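Local coordinates for protein glucokinase (Streptomyces griseus, PDB 3VGL) that probably phosphorylates D-glucose with ATP to give glucose 6-phosphate, as a zinc-containing glucokinase of the ROK family, at residues Ala118-Leu130 against Leu247-Gly261. Residues are numbered along the deposited sequence; the frame is centred on the assembly and turned at random.
With ANP (phosphoaminophosphonic acid-adenylate ester), chain E.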
loop_
_atom_site.group_PDB
_atom_site.type_symbol
_atom_site.label_atom_id
_atom_site.label_comp_id
_atom_site.label_asym_id
_atom_site.label_seq_id
_atom_site.Cartn_x
_atom_site.Cartn_y
_atom_site.Cartn_z
ATOM N N ALA A 118 -9.989 -23.892 23.643
ATOM C CA ALA A 118 -10.087 -24.354 22.256
ATOM C C ALA A 118 -8.809 -25.032 21.747
ATOM O O ALA A 118 -8.834 -25.669 20.691
ATOM C CB ALA A 118 -10.496 -23.176 21.321
ATOM N N GLY A 119 -7.705 -24.894 22.483
ATOM C CA GLY A 119 -6.429 -25.491 22.081
ATOM C C GLY A 119 -6.180 -26.879 22.650
ATOM O O GLY A 119 -5.182 -27.516 22.323
ATOM N N GLN A 120 -7.079 -27.342 23.521
ATOM C CA GLN A 120 -6.950 -28.677 24.102
ATOM C C GLN A 120 -6.859 -29.751 23.029
ATOM O O GLN A 120 -7.693 -29.795 22.122
ATOM C CB GLN A 120 -8.142 -28.975 25.006
ATOM C CG GLN A 120 -8.107 -28.208 26.304
ATOM C CD GLN A 120 -9.367 -28.425 27.130
ATOM O OE1 GLN A 120 -10.401 -27.795 26.900
ATOM N NE2 GLN A 120 -9.286 -29.315 28.095
ATOM N N GLY A 121 -5.840 -30.605 23.135
ATOM C CA GLY A 121 -5.667 -31.722 22.189
ATOM C C GLY A 121 -4.770 -31.408 21.007
ATOM O O GLY A 121 -4.416 -32.295 20.225
ATOM N N HIS A 122 -4.415 -30.131 20.860
ATOM C CA HIS A 122 -3.518 -29.696 19.792
ATOM C C HIS A 122 -2.075 -29.634 20.315
ATOM O O HIS A 122 -1.866 -29.609 21.533
ATOM C CB HIS A 122 -3.961 -28.324 19.266
ATOM C CG HIS A 122 -5.311 -28.316 18.607
ATOM N ND1 HIS A 122 -5.476 -28.316 17.239
ATOM C CD2 HIS A 122 -6.561 -28.309 19.133
ATOM C CE1 HIS A 122 -6.766 -28.312 16.946
ATOM N NE2 HIS A 122 -7.447 -28.301 18.080
ATOM N N ASP A 123 -1.090 -29.627 19.410
ATOM C CA ASP A 123 0.321 -29.462 19.788
ATOM C C ASP A 123 0.888 -28.117 19.354
ATOM O O ASP A 123 1.822 -27.603 19.974
ATOM C CB ASP A 123 1.196 -30.554 19.173
ATOM C CG ASP A 123 0.754 -31.951 19.566
ATOM O OD1 ASP A 123 0.818 -32.836 18.693
ATOM O OD2 ASP A 123 0.360 -32.163 20.721
ATOM N N ASP A 124 0.338 -27.583 18.270
ATOM C CA ASP A 124 0.826 -26.339 17.663
ATOM C C ASP A 124 -0.374 -25.465 17.361
ATOM O O ASP A 124 -1.129 -25.738 16.435
ATOM C CB ASP A 124 1.645 -26.639 16.401
ATOM C CG ASP A 124 2.802 -27.587 16.677
ATOM O OD1 ASP A 124 3.834 -27.136 17.217
ATOM O OD2 ASP A 124 2.668 -28.805 16.382
ATOM N N VAL A 125 -0.570 -24.430 18.176
ATOM C CA VAL A 125 -1.681 -23.498 17.955
ATOM C C VAL A 125 -1.193 -22.068 18.033
ATOM O O VAL A 125 -0.211 -21.777 18.711
ATOM C CB VAL A 125 -2.886 -23.684 18.936
ATOM C CG1 VAL A 125 -3.499 -25.064 18.782
ATOM C CG2 VAL A 125 -2.499 -23.405 20.378
ATOM N N ILE A 126 -1.903 -21.187 17.340
ATOM C CA ILE A 126 -1.591 -19.762 17.382
ATOM C C ILE A 126 -2.827 -18.995 17.832
ATOM O O ILE A 126 -3.905 -19.189 17.279
ATOM C CB ILE A 126 -1.134 -19.269 15.979
ATOM C CG1 ILE A 126 0.165 -19.969 15.522
ATOM C CG2 ILE A 126 -0.953 -17.745 15.958
ATOM C CD1 ILE A 126 1.423 -19.677 16.393
ATOM N N CYS A 127 -2.633 -18.113 18.804
ATOM C CA CYS A 127 -3.690 -17.246 19.323
ATOM C C CYS A 127 -3.475 -15.804 18.888
ATOM O O CYS A 127 -2.332 -15.299 18.857
ATOM C CB CYS A 127 -3.699 -17.303 20.843
ATOM S SG CYS A 127 -4.923 -16.260 21.658
ATOM N N ILE A 128 -4.574 -15.146 18.504
ATOM C CA ILE A 128 -4.590 -13.687 18.371
ATOM C C ILE A 128 -5.679 -13.163 19.270
ATOM O O ILE A 128 -6.729 -13.800 19.417
ATOM C CB ILE A 128 -4.808 -13.161 16.922
ATOM C CG1 ILE A 128 -6.215 -13.455 16.384
ATOM C CG2 ILE A 128 -3.751 -13.729 15.994
ATOM C CD1 ILE A 128 -6.555 -12.622 15.109
ATOM N N THR A 129 -5.423 -12.030 19.910
ATOM C CA THR A 129 -6.476 -11.395 20.698
ATOM C C THR A 129 -6.816 -10.057 20.063
ATOM O O THR A 129 -5.918 -9.315 19.628
ATOM C CB THR A 129 -6.106 -11.218 22.175
ATOM O OG1 THR A 129 -4.948 -10.380 22.299
ATOM C CG2 THR A 129 -5.839 -12.595 22.845
ATOM N N LEU A 130 -8.112 -9.774 19.978
ATOM C CA LEU A 130 -8.607 -8.527 19.395
ATOM C C LEU A 130 -9.248 -7.705 20.491
ATOM O O LEU A 130 -10.285 -8.078 21.021
ATOM C CB LEU A 130 -9.645 -8.849 18.308
ATOM C CG LEU A 130 -9.152 -9.672 17.117
ATOM C CD1 LEU A 130 -10.320 -10.020 16.209
ATOM C CD2 LEU A 130 -8.059 -8.900 16.339
ATOM N N LEU A 247 -0.214 -15.702 9.054
ATOM C CA LEU A 247 0.269 -16.529 10.155
ATOM C C LEU A 247 0.300 -18.012 9.793
ATOM O O LEU A 247 1.112 -18.755 10.378
ATOM C CB LEU A 247 -0.578 -16.306 11.410
ATOM C CG LEU A 247 -0.522 -14.914 12.048
ATOM C CD1 LEU A 247 -1.450 -14.856 13.273
ATOM C CD2 LEU A 247 0.877 -14.573 12.532
ATOM N N ALA A 248 -0.582 -18.449 8.884
ATOM C CA ALA A 248 -0.551 -19.844 8.394
ATOM C C ALA A 248 0.721 -20.057 7.584
ATOM O O ALA A 248 1.347 -21.136 7.683
ATOM C CB ALA A 248 -1.788 -20.173 7.556
ATOM N N SER A 249 1.090 -19.044 6.784
ATOM C CA SER A 249 2.366 -19.106 6.026
ATOM C C SER A 249 3.554 -19.200 6.963
ATOM O O SER A 249 4.503 -19.944 6.682
ATOM C CB SER A 249 2.509 -17.907 5.102
ATOM O OG SER A 249 1.533 -18.036 4.106
ATOM N N LEU A 250 3.482 -18.489 8.084
ATOM C CA LEU A 250 4.569 -18.428 9.066
ATOM C C LEU A 250 4.663 -19.696 9.914
ATOM O O LEU A 250 5.742 -20.321 9.989
ATOM C CB LEU A 250 4.403 -17.201 9.955
ATOM C CG LEU A 250 4.728 -15.901 9.223
ATOM C CD1 LEU A 250 3.818 -14.762 9.673
ATOM C CD2 LEU A 250 6.190 -15.540 9.500
ATOM N N PHE A 251 3.544 -20.087 10.537
ATOM C CA PHE A 251 3.546 -21.114 11.602
ATOM C C PHE A 251 2.891 -22.433 11.212
ATOM O O PHE A 251 3.164 -23.471 11.834
ATOM C CB PHE A 251 2.804 -20.587 12.841
ATOM C CG PHE A 251 3.497 -19.460 13.544
ATOM C CD1 PHE A 251 4.584 -19.713 14.384
ATOM C CD2 PHE A 251 3.028 -18.148 13.416
ATOM C CE1 PHE A 251 5.224 -18.648 15.057
ATOM C CE2 PHE A 251 3.677 -17.092 14.079
ATOM C CZ PHE A 251 4.762 -17.355 14.912
ATOM N N ASP A 252 2.012 -22.397 10.210
ATOM C CA ASP A 252 1.211 -23.597 9.835
ATOM C C ASP A 252 0.671 -24.409 11.040
ATOM O O ASP A 252 0.971 -25.612 11.167
ATOM C CB ASP A 252 2.039 -24.501 8.893
ATOM C CG ASP A 252 1.232 -25.670 8.320
ATOM O OD1 ASP A 252 0.043 -25.472 7.986
ATOM O OD2 ASP A 252 1.812 -26.771 8.157
ATOM N N PRO A 253 -0.121 -23.777 11.934
ATOM C CA PRO A 253 -0.636 -24.490 13.120
ATOM C C PRO A 253 -1.848 -25.347 12.749
ATOM O O PRO A 253 -2.388 -25.211 11.652
ATOM C CB PRO A 253 -1.069 -23.348 14.029
ATOM C CG PRO A 253 -1.616 -22.345 13.041
ATOM C CD PRO A 253 -0.639 -22.388 11.872
ATOM N N SER A 254 -2.296 -26.204 13.668
ATOM C CA SER A 254 -3.530 -26.940 13.436
ATOM C C SER A 254 -4.752 -26.042 13.668
ATOM O O SER A 254 -5.815 -26.271 13.080
ATOM C CB SER A 254 -3.593 -28.169 14.343
ATOM O OG SER A 254 -3.437 -27.797 15.697
ATOM N N ALA A 255 -4.592 -25.033 14.522
ATOM C CA ALA A 255 -5.683 -24.121 14.820
ATOM C C ALA A 255 -5.205 -22.716 15.133
ATOM O O ALA A 255 -4.143 -22.524 15.755
ATOM C CB ALA A 255 -6.507 -24.660 16.001
ATOM N N PHE A 256 -6.028 -21.763 14.705
ATOM C CA PHE A 256 -6.006 -20.379 15.182
ATOM C C PHE A 256 -7.121 -20.179 16.177
ATOM O O PHE A 256 -8.237 -20.666 15.968
ATOM C CB PHE A 256 -6.187 -19.402 14.020
ATOM C CG PHE A 256 -5.038 -19.415 13.070
ATOM C CD1 PHE A 256 -3.839 -18.833 13.448
ATOM C CD2 PHE A 256 -5.120 -20.081 11.841
ATOM C CE1 PHE A 256 -2.728 -18.877 12.603
ATOM C CE2 PHE A 256 -3.994 -20.101 10.963
ATOM C CZ PHE A 256 -2.813 -19.506 11.365
ATOM N N ILE A 257 -6.800 -19.480 17.262
ATOM C CA ILE A 257 -7.780 -19.215 18.328
ATOM C C ILE A 257 -7.859 -17.713 18.479
ATOM O O ILE A 257 -6.839 -17.055 18.720
ATOM C CB ILE A 257 -7.389 -19.896 19.649
ATOM C CG1 ILE A 257 -7.183 -21.402 19.428
ATOM C CG2 ILE A 257 -8.456 -19.638 20.712
ATOM C CD1 ILE A 257 -6.545 -22.131 20.602
ATOM N N VAL A 258 -9.063 -17.179 18.309
ATOM C CA VAL A 258 -9.287 -15.729 18.358
ATOM C C VAL A 258 -9.895 -15.369 19.697
ATOM O O VAL A 258 -10.991 -15.848 20.034
ATOM C CB VAL A 258 -10.220 -15.279 17.206
ATOM C CG1 VAL A 258 -10.388 -13.761 17.239
ATOM C CG2 VAL A 258 -9.617 -15.674 15.854
ATOM N N GLY A 259 -9.165 -14.538 20.458
ATOM C CA GLY A 259 -9.606 -14.109 21.793
ATOM C C GLY A 259 -9.760 -12.594 21.819
ATOM O O GLY A 259 -9.992 -11.948 20.779
ATOM N N GLY A 260 -9.647 -12.032 23.011
ATOM C CA GLY A 260 -9.944 -10.615 23.212
ATOM C C GLY A 260 -11.399 -10.422 23.571
ATOM O O GLY A 260 -12.202 -11.339 23.425
ATOM N N GLY A 261 -11.751 -9.232 24.057
ATOM C CA GLY A 261 -13.147 -8.941 24.372
ATOM C C GLY A 261 -14.140 -9.251 23.279
ATOM O O GLY A 261 -15.199 -9.789 23.562
HETATM P PB ANP E . -8.523 -4.758 26.831
HETATM O O1B ANP E . -7.813 -4.476 25.503
HETATM O O2B ANP E . -8.435 -3.669 27.861
HETATM N N3B ANP E . -7.883 -6.191 27.521
HETATM P PA ANP E . -10.906 -5.708 25.430
HETATM O O1A ANP E . -12.361 -5.782 25.900
HETATM O O2A ANP E . -10.174 -6.959 25.053
HETATM O O3A ANP E . -10.099 -4.882 26.559
HETATM O "O5'" ANP E . -10.794 -4.706 24.177
HETATM C "C5'" ANP E . -11.367 -3.394 24.203
HETATM C "C4'" ANP E . -11.697 -2.965 22.790
HETATM O "O4'" ANP E . -12.495 -3.966 22.144
HETATM C "C3'" ANP E . -12.519 -1.700 22.807
HETATM O "O3'" ANP E . -12.283 -1.028 21.567
HETATM C "C2'" ANP E . -13.920 -2.253 22.834
HETATM O "O2'" ANP E . -14.866 -1.333 22.317
HETATM C "C1'" ANP E . -13.835 -3.507 21.977
HETATM N N9 ANP E . -14.697 -4.580 22.505
HETATM C C8 ANP E . -14.577 -5.238 23.672
HETATM N N7 ANP E . -15.568 -6.176 23.801
HETATM C C5 ANP E . -16.297 -6.109 22.673
HETATM C C6 ANP E . -17.505 -6.786 22.121
HETATM N N6 ANP E . -18.132 -7.771 22.814
HETATM N N1 ANP E . -17.922 -6.406 20.894
HETATM C C2 ANP E . -17.334 -5.430 20.161
HETATM N N3 ANP E . -16.243 -4.767 20.611
HETATM C C4 ANP E . -15.723 -5.066 21.819
HETATM O O HOH W 1 -1.494 -29.416 16.625
#
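S254 OG is held from two directions: H122 ND1 hydrogen-bonds to it (2.6 Å), close to the imidazole plane at the ring's edge, and a water that accepts a bond from D123 N makes a second one. With chi1 55° the hydroxyl sits between S254's own N and carbonyl carbon, which turns it to the histidine, while S254 N donates to D124 O (3.0 Å). A255 CB rests off-centre against the same imidazole. From here strands 125-130 and 255-259 run parallel. I126 N donates to A255 O, and I126 O takes I257 N; further on I128 N reaches I257 O, and G259 N gives I128 O a short, straight bond in the carbonyl plane (2.7 Å, 173°). These are neighbouring inner strands of the five-stranded mixed sheet in one lobe of the actin-like ATPase fold. On the face carrying I126 and I128, the end of helix 227-251 packs against the sheet. I126 CG1, anti to the carbonyl carbon (chi1 -63°), carries CD1 out over one face of the F251 ring, 3.7 Å from its centroid; I126 CG1 also touches P253 CG, and I126 CB leans on F256 CD1. With F251 cut back to an alanine, I126 CD1 would probably lose the face it packs on, and the meeting with F251 of the second subunit would be likely to go with it. L247 CD1 packs on I128 CG2 (3.7 Å). On the other face, I257 CD1 packs on the backbone N of G119 (3.5 Å), with E113 of helix 105-116 also touching I257. Past the last strand bond, L130 N to G259 O, G260 CA makes a CA-H...O contact to L130 O, and G261 N donates to ANP O2A (2.9 Å), an oxygen of the alpha-phosphate.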